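Local coordinates for putative endonuclease/exonuclease/phosphatase family protein (Bacteroides thetaiotaomicron, PDB 3MPR), which probably acts as a metal-dependent nuclease of the endonuclease/exonuclease/phosphatase family, cutting phosphodiester bonds, at the interface of chains A and B. Residues are numbered along the deposited sequence; one frame, centred on the assembly and turned at random. Chains: chain A/B, Putative endonuclease/exonuclease/phosphatase family protein.

Contact 1: the interface of chains A and B. Residues chain A 34, 37-38, 41-42, 246-247; chain B 42, 208, 210, 245-246.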
# COMPACT_ATOMS: atom_id res chain seq x y z
N VAL A 34 10.33 4.73 9.22
CA VAL A 34 9.43 3.83 8.48
C VAL A 34 8.04 4.45 8.29
O VAL A 34 7.46 4.41 7.20
CB VAL A 34 9.31 2.46 9.19
CG1 VAL A 34 8.45 1.49 8.37
CG2 VAL A 34 10.70 1.86 9.43
N GLN A 37 8.35 6.91 5.49
CA GLN A 37 8.33 6.17 4.22
C GLN A 37 6.92 5.73 3.81
O GLN A 37 6.57 5.80 2.64
CB GLN A 37 9.29 4.98 4.24
CG GLN A 37 10.77 5.38 4.04
CD GLN A 37 11.49 4.45 3.08
OE1 GLN A 37 11.94 3.38 3.47
NE2 GLN A 37 11.58 4.86 1.80
N MSE A 38 6.11 5.26 4.76
CA MSE A 38 4.75 4.83 4.41
C MSE A 38 3.90 6.00 3.89
O MSE A 38 3.16 5.86 2.92
CB MSE A 38 4.04 4.19 5.59
CG MSE A 38 4.69 2.91 6.07
SE MSE A 38 3.60 2.04 7.44
CE MSE A 38 2.05 1.66 6.34
N TYR A 41 5.27 6.68 0.36
CA TYR A 41 4.97 5.62 -0.60
C TYR A 41 3.48 5.49 -0.88
O TYR A 41 3.07 5.22 -2.02
CB TYR A 41 5.52 4.27 -0.12
CG TYR A 41 5.37 3.20 -1.18
CD1 TYR A 41 6.27 3.12 -2.21
CD2 TYR A 41 4.29 2.32 -1.16
CE1 TYR A 41 6.15 2.16 -3.19
CE2 TYR A 41 4.15 1.36 -2.15
CZ TYR A 41 5.08 1.28 -3.15
OH TYR A 41 4.94 0.34 -4.15
N HIS A 42 2.67 5.67 0.16
CA HIS A 42 1.22 5.51 0.03
C HIS A 42 0.50 6.81 -0.30
O HIS A 42 -0.73 6.87 -0.28
CB HIS A 42 0.64 4.83 1.27
CG HIS A 42 0.98 3.38 1.37
ND1 HIS A 42 1.96 2.89 2.22
CD2 HIS A 42 0.49 2.30 0.71
CE1 HIS A 42 2.05 1.58 2.07
NE2 HIS A 42 1.17 1.20 1.17
N ASP A 246 1.84 -2.84 6.61
CA ASP A 246 3.26 -2.91 6.28
C ASP A 246 4.05 -3.09 7.57
O ASP A 246 3.73 -2.47 8.58
CB ASP A 246 3.75 -1.61 5.61
CG ASP A 246 2.94 -1.21 4.39
OD1 ASP A 246 1.71 -1.45 4.34
OD2 ASP A 246 3.55 -0.58 3.49
N THR A 247 5.08 -3.93 7.53
CA THR A 247 5.96 -4.09 8.70
C THR A 247 7.43 -4.00 8.31
O THR A 247 7.83 -4.37 7.20
CB THR A 247 5.75 -5.47 9.40
OG1 THR A 247 5.76 -6.51 8.42
CG2 THR A 247 4.44 -5.50 10.15
N HIS B 42 -3.35 -2.31 -4.79
CA HIS B 42 -2.07 -1.71 -5.14
C HIS B 42 -1.99 -1.34 -6.61
O HIS B 42 -0.96 -0.88 -7.08
CB HIS B 42 -0.93 -2.63 -4.70
CG HIS B 42 -0.73 -2.65 -3.22
ND1 HIS B 42 -1.10 -3.72 -2.43
CD2 HIS B 42 -0.22 -1.71 -2.38
CE1 HIS B 42 -0.81 -3.44 -1.17
NE2 HIS B 42 -0.29 -2.23 -1.11
N TYR B 208 11.18 2.16 -1.71
CA TYR B 208 10.53 1.71 -0.48
C TYR B 208 10.85 0.22 -0.34
O TYR B 208 10.23 -0.62 -0.99
CB TYR B 208 9.03 1.93 -0.59
CG TYR B 208 8.21 1.55 0.63
CD1 TYR B 208 8.59 1.94 1.91
CD2 TYR B 208 7.02 0.82 0.49
CE1 TYR B 208 7.82 1.60 3.02
CE2 TYR B 208 6.24 0.49 1.60
CZ TYR B 208 6.65 0.88 2.86
OH TYR B 208 5.90 0.55 3.97
N LEU B 210 11.52 -2.31 2.69
CA LEU B 210 11.64 -2.73 4.09
C LEU B 210 12.09 -4.19 4.22
O LEU B 210 12.20 -4.72 5.33
CB LEU B 210 10.32 -2.54 4.82
CG LEU B 210 9.71 -1.14 4.82
CD1 LEU B 210 8.42 -1.14 5.64
CD2 LEU B 210 10.71 -0.14 5.39
N THR B 245 4.92 -5.57 1.92
CA THR B 245 5.04 -6.55 3.01
C THR B 245 3.69 -6.89 3.65
O THR B 245 3.66 -7.53 4.71
CB THR B 245 6.00 -6.03 4.12
OG1 THR B 245 5.50 -4.80 4.65
CG2 THR B 245 7.41 -5.80 3.58
N ASP B 246 2.59 -6.47 3.03
CA ASP B 246 1.26 -6.73 3.58
C ASP B 246 1.14 -8.16 4.09
O ASP B 246 1.59 -9.09 3.43
CB ASP B 246 0.14 -6.54 2.54
CG ASP B 246 0.19 -5.20 1.81
OD1 ASP B 246 1.29 -4.67 1.60
OD2 ASP B 246 -0.90 -4.73 1.39
O HOH W 1 5.66 -9.01 6.28
O HOH W 2 3.02 -6.90 7.37
O HOH W 3 9.97 -6.05 6.26
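The ring of B:Tyr208 inserts its rim against the ring of A:Tyr41: CD2 stands over one face of A:Tyr41, 3.3 Å from its CG, the side chains crossing at about a right angle. In return, CB of A:Tyr41 lies over a face of the B:Tyr208 ring, 3.8 Å from CD2. At the edges of that ring sit the amide oxygen of A:Gln37 and, near the phenol end, the carboxylate of A:Asp246. CD2 of A:Tyr41 also lies over the centre of one A:His42 face, with the carbonyl oxygen of A:Met38 and OD2 of A:Asp246 at that imidazole's edge; OD2 of B:Asp246 likewise edges B:His42. With CG anti to the backbone N (chi1 -178°), B:Tyr208 reaches past helix 28-41 of chain A, and its hydroxyl OH donates a hydrogen bond to OD2 of A:Asp246, 2.7 Å away. OD2 takes this bond on its anti side, 17° out of the carboxylate plane.

Beside the ring, CG1 of A:Val34 meets CD1 of B:Leu210 at 3.8 Å. Toward the two-fold axis the imidazoles come roughly tip to tip, NE2 of A:His42 4.4 Å from NE2 of B:His42, without a bond. OD1 of A:Asp246 lies 4.3 Å from OD1 of B:Asp246; the like charges would probably repel, an effect the nearby imidazoles may temper. The backbone N-H of A:Thr247 donates to OG1 of B:Thr245, at 3.0 Å and 156° at the hydrogen.

Contact 2: the interface of chains A and B. Residues chain A 211, 220-222; chain B 249, 272.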
# COMPACT_ATOMS: atom_id res chain seq x y z
N ASN A 211 -7.17 -6.34 8.55
CA ASN A 211 -7.11 -6.23 10.00
C ASN A 211 -7.94 -5.04 10.45
O ASN A 211 -8.35 -4.20 9.62
CB ASN A 211 -5.66 -6.07 10.46
CG ASN A 211 -5.36 -6.84 11.73
OD1 ASN A 211 -6.12 -6.81 12.68
ND2 ASN A 211 -4.23 -7.57 11.74
N ASN A 220 1.34 -10.09 15.18
CA ASN A 220 0.46 -11.24 14.94
C ASN A 220 -1.01 -11.03 15.32
O ASN A 220 -1.81 -11.94 15.20
CB ASN A 220 0.99 -12.48 15.69
CG ASN A 220 2.34 -12.93 15.20
OD1 ASN A 220 3.35 -12.77 15.90
ND2 ASN A 220 2.37 -13.48 14.00
N SER A 221 -1.35 -9.83 15.80
CA SER A 221 -2.68 -9.58 16.33
C SER A 221 -3.74 -9.56 15.24
O SER A 221 -3.47 -9.25 14.08
CB SER A 221 -2.73 -8.25 17.10
OG SER A 221 -2.70 -7.16 16.19
N PHE A 222 -4.97 -9.89 15.63
CA PHE A 222 -6.10 -9.69 14.75
C PHE A 222 -7.32 -9.23 15.54
O PHE A 222 -7.56 -9.70 16.65
CB PHE A 222 -6.46 -10.96 13.98
CG PHE A 222 -7.65 -10.77 13.08
CD1 PHE A 222 -7.51 -10.14 11.85
CD2 PHE A 222 -8.92 -11.18 13.48
CE1 PHE A 222 -8.61 -9.91 11.03
CE2 PHE A 222 -10.02 -10.97 12.66
CZ PHE A 222 -9.87 -10.34 11.43
N ARG B 249 -4.08 -12.60 8.51
CA ARG B 249 -3.99 -13.34 9.77
C ARG B 249 -4.77 -14.63 9.67
O ARG B 249 -5.80 -14.69 8.98
CB ARG B 249 -4.53 -12.50 10.94
CG ARG B 249 -3.81 -11.15 11.14
CD ARG B 249 -2.39 -11.30 11.74
NE ARG B 249 -1.83 -9.97 11.97
CZ ARG B 249 -1.10 -9.31 11.09
NH1 ARG B 249 -0.79 -9.87 9.93
NH2 ARG B 249 -0.67 -8.08 11.37
N TYR B 272 -4.09 -15.55 17.11
CA TYR B 272 -3.83 -15.43 15.68
C TYR B 272 -2.35 -15.37 15.37
O TYR B 272 -1.53 -15.14 16.25
CB TYR B 272 -4.51 -14.16 15.13
CG TYR B 272 -6.01 -14.20 15.24
CD1 TYR B 272 -6.65 -13.80 16.40
CD2 TYR B 272 -6.79 -14.61 14.17
CE1 TYR B 272 -8.04 -13.83 16.48
CE2 TYR B 272 -8.16 -14.65 14.25
CZ TYR B 272 -8.78 -14.25 15.41
OH TYR B 272 -10.15 -14.29 15.47
O HOH W 4 -1.00 -7.04 14.00
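Residues A:Ser221 and A:Phe222 run in extended conformation through a loop of this endonuclease/exonuclease/phosphatase family protein and meet B:Arg249 and B:Tyr272, which lie on strands 248-251 and 272-275 of the other copy. The carbonyl oxygen of A:Ser221 is gripped from both chains. NE of B:Arg249 donates to A:Ser221 O at 2.8 Å, tilted 32° from the carbonyl plane, and the amide ND2 of A:Asn211 donates to it from the opposite face at 3.0 Å. That second bond is nearly straight, 177° at the hydrogen, and lies in the amide plane of A:Asn211.

The arginine chain bends at chi2 (-73°), which carries NE toward the carbonyl of A:Ser221; water 4 lies at the edge of the guanidinium. NH2 of B:Arg249 meets this water at 2.8 Å, and the hydroxyl OG of A:Ser221 holds it from the other side. An alanine in place of B:Arg249 would probably leave A:Ser221 O without its donor from across the interface and let water 4 shift.

The aliphatic stretch of the arginine also packs on A:Phe222, whose CD1 is 3.9 Å from B:Arg249 CG. Over one face of the B:Tyr272 ring comes CB of A:Phe222, a CH-pi contact 3.7 Å from the centroid. Further along, CD2 of A:Phe222 reaches the phenol end of that ring, 3.6 Å from CZ of B:Tyr272.

The centres of contact 1 and contact 2 are about 18 Å apart on the same two-fold symmetric interface, so each recurs with the chains exchanged. They share no residue, yet B:Tyr208 and B:Leu210 act in contact 1 and A:Asn211 in contact 2, so by the two-fold each copy's 208-211 stretch enters both kinds of contact; likewise 245-247 lead into strand 248-251. Helix 28-41 enters contact 1, whereas the 220-222 loop and strand 272-275 belong to contact 2. Gripping the partner at separated points would probably resist rocking, but the structure alone does not show that this dimer forms in solution.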